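Side-chain contact in RNA-binding protein Unr (PDB 4QQB), which binds RNA through its canonical cold-shock domains, of which this chain is the first, and regulates X-chromosome dosage compensation in both sexes of Drosophila: residues 21-24 with 29-32. Sequence-based numbering, arbitrary orientation.
Sequences IQCC and RLFF. With nucleotides of chain A.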
ATOM      1  N   ILE E  21     -24.966   9.236   5.533  1.00 83.70           N
ATOM      2  CA  ILE E  21     -25.961  10.242   5.216  1.00 84.96           C
ATOM      3  C   ILE E  21     -27.361   9.648   5.284  1.00 87.42           C
ATOM      4  O   ILE E  21     -27.627   8.633   4.641  1.00 84.93           O
ATOM      5  CB  ILE E  21     -25.724  10.776   3.791  1.00 83.28           C
ATOM      6  CG1 ILE E  21     -24.542  11.743   3.789  1.00 84.82           C
ATOM      7  CG2 ILE E  21     -26.973  11.455   3.247  1.00 85.99           C
ATOM      8  CD1 ILE E  21     -24.081  12.142   2.402  1.00 88.11           C
ATOM      9  N   GLN E  22     -28.254  10.277   6.050  1.00 88.93           N
ATOM     10  CA  GLN E  22     -29.669   9.915   5.990  1.00 92.41           C
ATOM     11  C   GLN E  22     -30.277  10.642   4.810  1.00 94.83           C
ATOM     12  O   GLN E  22     -30.216  11.870   4.735  1.00 87.88           O
ATOM     13  CB  GLN E  22     -30.430  10.250   7.281  1.00 92.95           C
ATOM     14  CG  GLN E  22     -30.775   9.037   8.146  1.00 95.65           C
ATOM     15  CD  GLN E  22     -31.620   7.985   7.438  1.00100.70           C
ATOM     16  OE1 GLN E  22     -31.599   6.805   7.807  1.00 99.31           O
ATOM     17  NE2 GLN E  22     -32.363   8.402   6.412  1.00101.54           N
ATOM     18  N   CYS E  23     -30.841   9.874   3.880  1.00101.95           N
ATOM     19  CA  CYS E  23     -31.449  10.431   2.678  1.00107.71           C
ATOM     20  C   CYS E  23     -32.845  10.949   2.987  1.00105.87           C
ATOM     21  O   CYS E  23     -33.609  10.310   3.712  1.00 98.12           O
ATOM     22  CB  CYS E  23     -31.527   9.374   1.576  1.00112.35           C
ATOM     23  SG  CYS E  23     -29.929   8.785   0.974  1.00111.11           S
ATOM     24  N   CYS E  24     -33.174  12.107   2.430  1.00109.35           N
ATOM     25  CA  CYS E  24     -34.466  12.731   2.688  1.00111.16           C
ATOM     26  C   CYS E  24     -35.545  12.119   1.811  1.00110.42           C
ATOM     27  O   CYS E  24     -36.524  11.574   2.321  1.00106.45           O
ATOM     28  CB  CYS E  24     -34.384  14.236   2.462  1.00112.03           C
ATOM     29  SG  CYS E  24     -33.258  15.046   3.617  1.00116.48           S
ATOM     30  N   ARG E  29     -29.680   4.906   4.185  1.00 91.66           N
ATOM     31  CA  ARG E  29     -28.555   5.529   4.877  1.00 90.24           C
ATOM     32  C   ARG E  29     -27.254   5.205   4.127  1.00 90.55           C
ATOM     33  O   ARG E  29     -26.714   4.107   4.262  1.00 90.37           O
ATOM     34  CB  ARG E  29     -28.499   5.007   6.311  1.00 86.78           C
ATOM     35  CG  ARG E  29     -27.358   5.545   7.152  1.00 84.99           C
ATOM     36  CD  ARG E  29     -27.495   5.032   8.575  1.00 85.65           C
ATOM     37  NE  ARG E  29     -26.431   5.508   9.454  1.00 82.96           N
ATOM     38  CZ  ARG E  29     -25.195   5.017   9.475  1.00 84.20           C
ATOM     39  NH1 ARG E  29     -24.843   4.031   8.659  1.00 86.48           N
ATOM     40  NH2 ARG E  29     -24.301   5.524  10.317  1.00 87.37           N
ATOM     41  N   LEU E  30     -26.754   6.159   3.341  1.00 86.43           N
ATOM     42  CA  LEU E  30     -25.640   5.899   2.420  1.00 82.22           C
ATOM     43  C   LEU E  30     -24.268   6.213   2.995  1.00 80.96           C
ATOM     44  O   LEU E  30     -24.097   7.131   3.792  1.00 78.77           O
ATOM     45  CB  LEU E  30     -25.808   6.690   1.115  1.00 81.62           C
ATOM     46  CG  LEU E  30     -27.040   6.370   0.259  1.00 84.74           C
ATOM     47  CD1 LEU E  30     -27.043   7.215  -1.005  1.00 84.95           C
ATOM     48  CD2 LEU E  30     -27.113   4.889  -0.086  1.00 86.98           C
ATOM     49  N   PHE E  31     -23.299   5.422   2.554  1.00 84.46           N
ATOM     50  CA  PHE E  31     -21.882   5.663   2.793  1.00 82.73           C
ATOM     51  C   PHE E  31     -21.399   6.726   1.808  1.00 75.94           C
ATOM     52  O   PHE E  31     -21.932   6.848   0.709  1.00 71.28           O
ATOM     53  CB  PHE E  31     -21.115   4.346   2.578  1.00 86.68           C
ATOM     54  CG  PHE E  31     -19.616   4.489   2.600  1.00 87.65           C
ATOM     55  CD1 PHE E  31     -18.919   4.839   1.451  1.00 85.81           C
ATOM     56  CD2 PHE E  31     -18.899   4.256   3.768  1.00 86.57           C
ATOM     57  CE1 PHE E  31     -17.540   4.972   1.472  1.00 84.70           C
ATOM     58  CE2 PHE E  31     -17.523   4.387   3.792  1.00 83.67           C
ATOM     59  CZ  PHE E  31     -16.843   4.745   2.643  1.00 84.16           C
ATOM     60  N   PHE E  32     -20.395   7.496   2.203  1.00 73.22           N
ATOM     61  CA  PHE E  32     -19.715   8.386   1.268  1.00 74.63           C
ATOM     62  C   PHE E  32     -18.292   8.651   1.727  1.00 72.76           C
ATOM     63  O   PHE E  32     -18.043   8.813   2.920  1.00 74.29           O
ATOM     64  CB  PHE E  32     -20.483   9.705   1.098  1.00 77.38           C
ATOM     65  CG  PHE E  32     -20.230  10.710   2.187  1.00 77.86           C
ATOM     66  CD1 PHE E  32     -21.012  10.725   3.329  1.00 78.48           C
ATOM     67  CD2 PHE E  32     -19.209  11.647   2.065  1.00 80.58           C
ATOM     68  CE1 PHE E  32     -20.784  11.655   4.330  1.00 80.14           C
ATOM     69  CE2 PHE E  32     -18.968  12.574   3.064  1.00 79.23           C
ATOM     70  CZ  PHE E  32     -19.759  12.578   4.198  1.00 81.22           C
TER
ATOM     71  P     A A  12     -13.513   0.058   4.137  1.00 75.49           P
ATOM     72  OP1   A A  12     -12.264   0.220   4.945  1.00 73.13           O
ATOM     73  OP2   A A  12     -13.769  -1.213   3.423  1.00 70.29           O
ATOM     74  O5'   A A  12     -14.815   0.331   5.015  1.00 73.01           O
ATOM     75  C5'   A A  12     -14.727   0.911   6.329  1.00 73.68           C
ATOM     76  C4'   A A  12     -16.071   0.849   7.007  1.00 71.60           C
ATOM     77  O4'   A A  12     -17.054   1.468   6.137  1.00 73.07           O
ATOM     78  C3'   A A  12     -16.592  -0.559   7.297  1.00 74.41           C
ATOM     79  O3'   A A  12     -17.313  -0.606   8.526  1.00 74.09           O
ATOM     80  C2'   A A  12     -17.493  -0.842   6.098  1.00 73.02           C
ATOM     81  O2'   A A  12     -18.550  -1.745   6.340  1.00 73.29           O
ATOM     82  C1'   A A  12     -18.077   0.538   5.834  1.00 73.23           C
ATOM     83  N9    A A  12     -18.503   0.760   4.453  1.00 71.83           N
ATOM     84  C8    A A  12     -17.715   0.989   3.354  1.00 70.81           C
ATOM     85  N7    A A  12     -18.393   1.191   2.251  1.00 70.40           N
ATOM     86  C5    A A  12     -19.717   1.091   2.651  1.00 72.67           C
ATOM     87  C6    A A  12     -20.929   1.203   1.947  1.00 78.20           C
ATOM     88  N6    A A  12     -21.005   1.449   0.637  1.00 78.80           N
ATOM     89  N1    A A  12     -22.077   1.055   2.645  1.00 79.30           N
ATOM     90  C2    A A  12     -22.000   0.801   3.958  1.00 78.61           C
ATOM     91  N3    A A  12     -20.921   0.672   4.730  1.00 75.12           N
ATOM     92  C4    A A  12     -19.799   0.830   4.006  1.00 72.07           C
ATOM     93  P     C A  13     -16.557  -0.932   9.908  1.00 72.77           P
ATOM     94  OP1   C A  13     -15.091  -0.816   9.690  1.00 70.88           O
ATOM     95  OP2   C A  13     -17.110  -2.199  10.437  1.00 75.63           O
ATOM     96  O5'   C A  13     -17.050   0.244  10.866  1.00 70.99           O
ATOM     97  C5'   C A  13     -16.279   1.447  11.043  1.00 70.53           C
ATOM     98  C4'   C A  13     -17.157   2.571  11.549  1.00 72.64           C
ATOM     99  O4'   C A  13     -18.196   2.869  10.572  1.00 74.32           O
ATOM    100  C3'   C A  13     -17.890   2.297  12.857  1.00 71.89           C
ATOM    101  O3'   C A  13     -18.015   3.489  13.622  1.00 72.92           O
ATOM    102  C2'   C A  13     -19.259   1.834  12.382  1.00 72.51           C
ATOM    103  O2'   C A  13     -20.284   1.977  13.341  1.00 75.25           O
ATOM    104  C1'   C A  13     -19.468   2.747  11.179  1.00 73.60           C
ATOM    105  N1    C A  13     -20.406   2.189  10.196  1.00 73.79           N
ATOM    106  C2    C A  13     -21.697   2.720  10.105  1.00 78.02           C
ATOM    107  O2    C A  13     -22.011   3.665  10.845  1.00 82.23           O
ATOM    108  N3    C A  13     -22.564   2.198   9.207  1.00 77.84           N
ATOM    109  C4    C A  13     -22.187   1.182   8.427  1.00 75.95           C
ATOM    110  N4    C A  13     -23.073   0.697   7.556  1.00 76.79           N
ATOM    111  C5    C A  13     -20.882   0.618   8.505  1.00 78.90           C
ATOM    112  C6    C A  13     -20.033   1.143   9.398  1.00 77.42           C
TER
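Arg29 and Gln22 face each other as a non-hydrogen-bonded pair of an antiparallel hairpin, their side chains crossing at about a right angle, with Gln22 OE1 3.9 Å from Arg29 CB. With CG anti to the backbone N (chi1 179°) and the chain extended as far as NE, the arginine runs away from Gln22 to reach cytidine C13 of RNA chain A. There NH1 donates to N3 and NH2 to O2, a paired grip on the edge of the base in which the ring lies near the guanidinium plane. Leu30 makes the hydrogen-bonded pair with Ile21: Ile21 N donates to Leu30 O and Leu30 N to Ile21 O, each bond 2.9 Å long. Leu30 CG packs against Cys23 SG at 3.8 Å. Phe31 turns away from strand 21-23 and lays one ring face against adenosine A12 of chain A, whose N7 sits 3.4 Å above the ring centre. A serine here would probably leave the A12 base without its aromatic stacking surface and freer to shift. Phe32 points back toward the first strand on the face shared with Leu30 and Ile21, its CD1 3.5 Å from Ile21 CD1, the two side chains crossing at about a right angle. In this cold-shock (OB-fold) barrel, Ile21, Cys23 and Leu30 pack on Phe52 of strand 49-56, while strand 29-33 lies between strand 18-23, its hairpin partner, and strand 63-70, whose Ala65 shares a backbone hydrogen bond with Phe31.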